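Local coordinates for aromatic-ring-hydroxylating dioxygenase beta subunit (PDB 6VW4), which is of unknown function but binds an aromatic polyketide-like ligand in its NTF2-like pocket and may have dioxygenase activity, at residues L10-V14 with R126-L132; K29-Y33 with L62-H66. All coordinates share one frame; numbering follows the deposited sequence.

Interaction 1: L10-V14 with R126-L132; sequences LYAEV and RGADGRL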
loop_
_atom_site.group_PDB
_atom_site.type_symbol
_atom_site.label_atom_id
_atom_site.label_comp_id
_atom_site.label_asym_id
_atom_site.label_seq_id
_atom_site.Cartn_x
_atom_site.Cartn_y
_atom_site.Cartn_z
ATOM N N LEU A 10 16.248 1.572 -8.241
ATOM C CA LEU A 10 15.713 0.254 -8.543
ATOM C C LEU A 10 14.447 -0.028 -7.737
ATOM O O LEU A 10 13.538 -0.707 -8.220
ATOM C CB LEU A 10 16.779 -0.799 -8.263
ATOM C CG LEU A 10 16.425 -2.243 -8.610
ATOM C CD1 LEU A 10 16.153 -2.483 -10.045
ATOM C CD2 LEU A 10 17.593 -3.035 -8.101
ATOM N N TYR A 11 14.377 0.475 -6.507
ATOM C CA TYR A 11 13.208 0.221 -5.668
ATOM C C TYR A 11 11.959 0.808 -6.316
ATOM O O TYR A 11 10.946 0.120 -6.503
ATOM C CB TYR A 11 13.474 0.807 -4.268
ATOM C CG TYR A 11 12.493 0.437 -3.217
ATOM C CD1 TYR A 11 11.361 1.223 -2.990
ATOM C CD2 TYR A 11 12.682 -0.681 -2.447
ATOM C CE1 TYR A 11 10.453 0.888 -2.027
ATOM C CE2 TYR A 11 11.789 -1.019 -1.471
ATOM C CZ TYR A 11 10.670 -0.243 -1.276
ATOM O OH TYR A 11 9.802 -0.605 -0.302
ATOM N N ALA A 12 12.044 2.061 -6.738
ATOM C CA ALA A 12 10.944 2.680 -7.483
ATOM C C ALA A 12 10.669 1.976 -8.814
ATOM O O ALA A 12 9.508 1.861 -9.241
ATOM C CB ALA A 12 11.249 4.162 -7.727
ATOM N N GLU A 13 11.715 1.545 -9.510
ATOM C CA GLU A 13 11.503 0.844 -10.775
ATOM C C GLU A 13 10.746 -0.473 -10.567
ATOM O O GLU A 13 9.881 -0.831 -11.373
ATOM C CB GLU A 13 12.856 0.596 -11.447
ATOM C CG GLU A 13 12.784 0.488 -12.960
ATOM C CD GLU A 13 14.083 0.012 -13.621
ATOM O OE1 GLU A 13 15.166 0.040 -12.998
ATOM O OE2 GLU A 13 13.990 -0.415 -14.790
ATOM N N VAL A 14 11.056 -1.218 -9.496
ATOM C CA VAL A 14 10.305 -2.457 -9.227
ATOM C C VAL A 14 8.832 -2.150 -8.926
ATOM O O VAL A 14 7.920 -2.811 -9.454
ATOM C CB VAL A 14 10.942 -3.262 -8.086
ATOM C CG1 VAL A 14 9.992 -4.450 -7.705
ATOM C CG2 VAL A 14 12.337 -3.750 -8.483
ATOM N N ARG A 126 16.863 -7.892 -15.940
ATOM C CA ARG A 126 16.779 -6.834 -16.931
ATOM C C ARG A 126 16.856 -7.448 -18.321
ATOM O O ARG A 126 17.681 -8.327 -18.574
ATOM C CB ARG A 126 17.890 -5.814 -16.707
ATOM C CG ARG A 126 17.417 -4.435 -16.961
ATOM C CD ARG A 126 18.443 -3.459 -16.508
ATOM N NE ARG A 126 18.276 -3.038 -15.123
ATOM C CZ ARG A 126 17.305 -2.245 -14.698
ATOM N NH1 ARG A 126 16.388 -1.822 -15.555
ATOM N NH2 ARG A 126 17.242 -1.903 -13.404
ATOM N N GLY A 127 15.974 -7.013 -19.204
ATOM C CA GLY A 127 16.013 -7.451 -20.579
ATOM C C GLY A 127 17.046 -6.705 -21.428
ATOM O O GLY A 127 17.779 -5.817 -20.969
ATOM N N ALA A 128 17.086 -7.091 -22.710
ATOM C CA ALA A 128 18.097 -6.558 -23.616
ATOM C C ALA A 128 17.946 -5.051 -23.756
ATOM O O ALA A 128 18.936 -4.311 -23.777
ATOM C CB ALA A 128 17.986 -7.242 -24.984
ATOM N N ASP A 129 16.706 -4.583 -23.824
ATOM C CA ASP A 129 16.382 -3.173 -23.917
ATOM C C ASP A 129 16.462 -2.424 -22.575
ATOM O O ASP A 129 15.913 -1.323 -22.487
ATOM C CB ASP A 129 14.964 -3.035 -24.483
ATOM C CG ASP A 129 13.896 -3.603 -23.533
ATOM O OD1 ASP A 129 14.269 -4.197 -22.489
ATOM O OD2 ASP A 129 12.685 -3.433 -23.820
ATOM N N GLY A 130 17.065 -2.994 -21.523
ATOM C CA GLY A 130 17.071 -2.364 -20.208
ATOM C C GLY A 130 15.776 -2.396 -19.381
ATOM O O GLY A 130 15.805 -1.947 -18.233
ATOM N N ARG A 131 14.641 -2.856 -19.923
ATOM C CA ARG A 131 13.403 -2.941 -19.147
ATOM C C ARG A 131 13.440 -4.163 -18.224
ATOM O O ARG A 131 14.096 -5.162 -18.514
ATOM C CB ARG A 131 12.182 -3.037 -20.070
ATOM N N LEU A 132 12.800 -4.042 -17.064
ATOM C CA LEU A 132 12.731 -5.147 -16.114
ATOM C C LEU A 132 11.745 -6.193 -16.612
ATOM O O LEU A 132 10.741 -5.877 -17.264
ATOM C CB LEU A 132 12.268 -4.667 -14.728
ATOM C CG LEU A 132 13.248 -3.896 -13.836
ATOM C CD1 LEU A 132 12.501 -3.400 -12.577
ATOM C CD2 LEU A 132 14.438 -4.753 -13.471
HETATM O O HOH W 1 11.827 -1.376 -16.074
#

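Interaction 2: K29-Y33 with L62-H66; sequences KFEEY and LNEFH. With SDN ([(3S)-9-hydroxy-1-methyl-10-oxo-4,10-dihydro-3H-benzo[g]isochromen-3-yl]acetic acid), chain C.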
loop_
_atom_site.group_PDB
_atom_site.type_symbol
_atom_site.label_atom_id
_atom_site.label_comp_id
_atom_site.label_asym_id
_atom_site.label_seq_id
_atom_site.Cartn_x
_atom_site.Cartn_y
_atom_site.Cartn_z
ATOM N N LYS A 29 -6.182 -8.298 -19.151
ATOM C CA LYS A 29 -5.251 -8.311 -20.270
ATOM C C LYS A 29 -4.148 -9.330 -19.977
ATOM O O LYS A 29 -2.984 -9.002 -19.729
ATOM C CB LYS A 29 -4.705 -6.911 -20.494
ATOM C CG LYS A 29 -5.777 -5.910 -20.804
ATOM C CD LYS A 29 -5.222 -4.493 -20.820
ATOM C CE LYS A 29 -6.278 -3.515 -21.309
ATOM N NZ LYS A 29 -6.388 -2.246 -20.527
ATOM N N PHE A 30 -4.552 -10.601 -20.005
ATOM C CA PHE A 30 -3.659 -11.668 -19.571
ATOM C C PHE A 30 -2.412 -11.799 -20.447
ATOM O O PHE A 30 -1.371 -12.287 -19.973
ATOM C CB PHE A 30 -4.405 -13.000 -19.548
ATOM C CG PHE A 30 -5.554 -13.039 -18.603
ATOM C CD1 PHE A 30 -5.566 -12.250 -17.469
ATOM C CD2 PHE A 30 -6.634 -13.875 -18.853
ATOM C CE1 PHE A 30 -6.631 -12.281 -16.594
ATOM C CE2 PHE A 30 -7.711 -13.912 -17.993
ATOM C CZ PHE A 30 -7.712 -13.115 -16.852
ATOM N N GLU A 31 -2.482 -11.405 -21.721
ATOM C CA GLU A 31 -1.301 -11.529 -22.577
ATOM C C GLU A 31 -0.281 -10.456 -22.235
ATOM O O GLU A 31 0.915 -10.741 -22.097
ATOM C CB GLU A 31 -1.682 -11.433 -24.059
ATOM C CG GLU A 31 -2.473 -12.634 -24.580
ATOM C CD GLU A 31 -3.982 -12.537 -24.294
ATOM O OE1 GLU A 31 -4.755 -13.298 -24.929
ATOM O OE2 GLU A 31 -4.398 -11.714 -23.437
ATOM N N GLU A 32 -0.751 -9.217 -22.067
ATOM C CA GLU A 32 0.135 -8.138 -21.635
ATOM C C GLU A 32 0.818 -8.501 -20.327
ATOM O O GLU A 32 1.995 -8.196 -20.123
ATOM C CB GLU A 32 -0.646 -6.843 -21.426
ATOM C CG GLU A 32 -1.088 -6.113 -22.635
ATOM C CD GLU A 32 -1.688 -4.759 -22.262
ATOM O OE1 GLU A 32 -1.263 -4.158 -21.235
ATOM O OE2 GLU A 32 -2.582 -4.296 -23.004
ATOM N N TYR A 33 0.074 -9.145 -19.418
ATOM C CA TYR A 33 0.650 -9.535 -18.145
ATOM C C TYR A 33 1.735 -10.560 -18.361
ATOM O O TYR A 33 2.810 -10.460 -17.761
ATOM C CB TYR A 33 -0.426 -10.070 -17.199
ATOM C CG TYR A 33 0.077 -10.725 -15.917
ATOM C CD1 TYR A 33 0.438 -9.959 -14.839
ATOM C CD2 TYR A 33 0.178 -12.103 -15.793
ATOM C CE1 TYR A 33 0.864 -10.515 -13.664
ATOM C CE2 TYR A 33 0.633 -12.677 -14.609
ATOM C CZ TYR A 33 0.945 -11.857 -13.540
ATOM O OH TYR A 33 1.393 -12.342 -12.343
ATOM N N LEU A 62 -4.341 -18.449 -16.455
ATOM C CA LEU A 62 -5.225 -17.363 -16.042
ATOM C C LEU A 62 -6.598 -17.475 -16.692
ATOM O O LEU A 62 -7.602 -17.069 -16.093
ATOM C CB LEU A 62 -4.614 -16.005 -16.378
ATOM C CG LEU A 62 -3.360 -15.642 -15.582
ATOM C CD1 LEU A 62 -2.706 -14.403 -16.193
ATOM C CD2 LEU A 62 -3.652 -15.457 -14.100
ATOM N N ASN A 63 -6.659 -18.005 -17.916
ATOM C CA ASN A 63 -7.952 -18.261 -18.548
ATOM C C ASN A 63 -8.698 -19.398 -17.841
ATOM O O ASN A 63 -9.921 -19.332 -17.679
ATOM C CB ASN A 63 -7.752 -18.570 -20.036
ATOM C CG ASN A 63 -7.671 -17.314 -20.896
ATOM O OD1 ASN A 63 -8.348 -16.320 -20.644
ATOM N ND2 ASN A 63 -6.845 -17.361 -21.919
ATOM N N GLU A 64 -7.979 -20.423 -17.376
ATOM C CA GLU A 64 -8.596 -21.469 -16.562
ATOM C C GLU A 64 -9.188 -20.898 -15.278
ATOM O O GLU A 64 -10.367 -21.111 -14.974
ATOM C CB GLU A 64 -7.562 -22.532 -16.195
ATOM C CG GLU A 64 -7.427 -23.728 -17.120
ATOM C CD GLU A 64 -6.268 -24.638 -16.702
ATOM O OE1 GLU A 64 -5.241 -24.687 -17.425
ATOM O OE2 GLU A 64 -6.378 -25.278 -15.631
ATOM N N PHE A 65 -8.349 -20.212 -14.488
ATOM C CA PHE A 65 -8.740 -19.671 -13.186
ATOM C C PHE A 65 -9.937 -18.738 -13.308
ATOM O O PHE A 65 -10.848 -18.776 -12.472
ATOM C CB PHE A 65 -7.529 -18.946 -12.569
ATOM C CG PHE A 65 -7.805 -18.265 -11.268
ATOM C CD1 PHE A 65 -8.374 -16.996 -11.235
ATOM C CD2 PHE A 65 -7.480 -18.889 -10.076
ATOM C CE1 PHE A 65 -8.634 -16.371 -10.037
ATOM C CE2 PHE A 65 -7.734 -18.272 -8.874
ATOM C CZ PHE A 65 -8.315 -17.007 -8.854
ATOM N N HIS A 66 -9.968 -17.911 -14.360
ATOM C CA HIS A 66 -11.008 -16.890 -14.480
ATOM C C HIS A 66 -12.308 -17.365 -15.147
ATOM O O HIS A 66 -13.380 -16.872 -14.782
ATOM C CB HIS A 66 -10.496 -15.644 -15.229
ATOM C CG HIS A 66 -9.653 -14.732 -14.372
ATOM N ND1 HIS A 66 -8.441 -15.126 -13.840
ATOM C CD2 HIS A 66 -9.848 -13.458 -13.943
ATOM C CE1 HIS A 66 -7.929 -14.140 -13.121
ATOM N NE2 HIS A 66 -8.761 -13.114 -13.168
HETATM O O4 SDN C . -0.404 -12.307 -10.139
HETATM C C11 SDN C . -0.311 -12.251 -8.748
HETATM C C12 SDN C . -1.186 -12.958 -7.923
HETATM C C13 SDN C . -2.280 -13.830 -8.581
HETATM O O5 SDN C . -2.364 -13.889 -9.763
HETATM C C14 SDN C . -3.236 -14.605 -7.693
HETATM C C15 SDN C . -4.321 -15.499 -8.342
HETATM O O3 SDN C . -4.746 -16.635 -7.558
HETATM C C16 SDN C . -4.796 -15.331 -9.792
HETATM C C10 SDN C . 0.641 -11.431 -8.165
HETATM C C9 SDN C . 0.748 -11.338 -6.769
HETATM C C8 SDN C . -0.112 -12.052 -5.948
HETATM C C7 SDN C . -1.090 -12.861 -6.517
HETATM C C6 SDN C . -2.066 -13.652 -5.586
HETATM C C5 SDN C . -3.125 -14.526 -6.255
HETATM C C4 SDN C . -4.040 -15.292 -5.407
HETATM C C3 SDN C . -4.854 -16.363 -6.115
HETATM C C2 SDN C . -6.243 -15.783 -5.917
HETATM C C1 SDN C . -7.239 -16.450 -4.992
HETATM O O2 SDN C . -6.896 -17.460 -4.334
HETATM O O1 SDN C . -8.407 -15.970 -4.918
#

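Interaction 1: L10-V14 with R126-L132
Helix 8-26 of this NTF2-like fold meets the hairpin loop between strands 111-126 and 132-139 where Val-14 and Leu-132 bring their CA atoms to 7.8 Å, the nearest backbone approach of the two segments. The loop turns through a type I beta turn from Gly-127 to Gly-130, and Asp-129 OD1 accepts a hydrogen bond from the backbone N of Arg-131, an Asx turn. Across the gap the carboxylate of Glu-13 and the guanidinium of Arg-126 lie nearly coplanar, 25° apart, in an end-on, two-nitrogen salt bridge. Arg-126 NH2 reaches Glu-13 OE1 at 2.9 Å from its syn side, somewhat out of the carboxylate plane, whereas NH1 uses the syn lone pair of OE2, almost straight at 167°. A bend at chi3 (-90°) helps turn the guanidinium to its place between Glu-13 and the loop, where Arg-126 NH1 also donates to Gly-130 O at 2.7 Å; this further bond of NH1, again in the guanidinium plane, limits its rotation. Leu-132 CD1 lies 4.1 Å from Val-14 CG2, while its CD2 sits over one guanidinium face, offset toward the rim. Val-14 also touches Leu-83 of strand 75-86. A water completes the join, donating to Glu-13 OE2 and accepting from Leu-132 N at 3.0 Å.

Interaction 2: K29-Y33 with L62-H66
Tyr-33 OH accepts a 2.8 Å hydrogen bond from O4 of the bound ligand SDN, and a weak one from Arg-137 NH1 also reaches it, while the tyrosine ring rests by CD2 on Leu-62 CD1 at 3.7 Å. The contact thus joins a wall of the NTF2-like ligand pocket to the packing of two helices, 30-34 and 55-68. With CG anti to the backbone N (chi1 170°), Tyr-33 carries its hydroxyl away from helix 30-34 to the ligand. On the other helix Phe-65 lays a ring face against the ligand's methyl carbon C16, so both helices supply pocket residues.

Elsewhere in the same contact, Phe-30 meets three side chains of 62-66. Leu-62 CB stands over the centre of the Phe-30 ring in a CH-pi contact, 3.8 Å from the centroid and only 11° off the normal. Asn-63 OD1 lies at the ring edge, 3.5 Å from Phe-30 CD2. Next along the rim, CZ of Phe-30 points at the face of the His-66 imidazole, an edge-to-face pair with planes at 62°. Were Phe-30 replaced by alanine, a gap would probably open between the helices, leaving Leu-62 CB without its ring face and the His-66 imidazole freer to turn. That imidazole has a weak bond of its own, from ND1 to Leu-62 O one turn back in the helix. Leu-25 of helix 8-26 packs on Phe-30, Tyr-33 and Leu-62 alike. The pair's tightest approach sets Phe-30 CZ over the centre of the imidazole, 3.5 Å from His-66 CG.

The two contacts differ in chemistry as they differ in depth. Interaction 1 is partly buried toward the periphery of the fold, its centre about 16 Å from the centre of the chain, and relies on charge, a water and a thin apolar layer to join a helix to a hairpin loop. Interaction 2 is buried, joins two helices through rings and aliphatic carbons, and contributes to the ligand pocket. The centres of interactions 1 and 2 lie about 23 Å apart, and the two do not touch. Helix 8-26 relates them: its early turns carry 10-14, Leu-25 near its end packs against interaction 2, and helix 30-34 follows it directly in the chain.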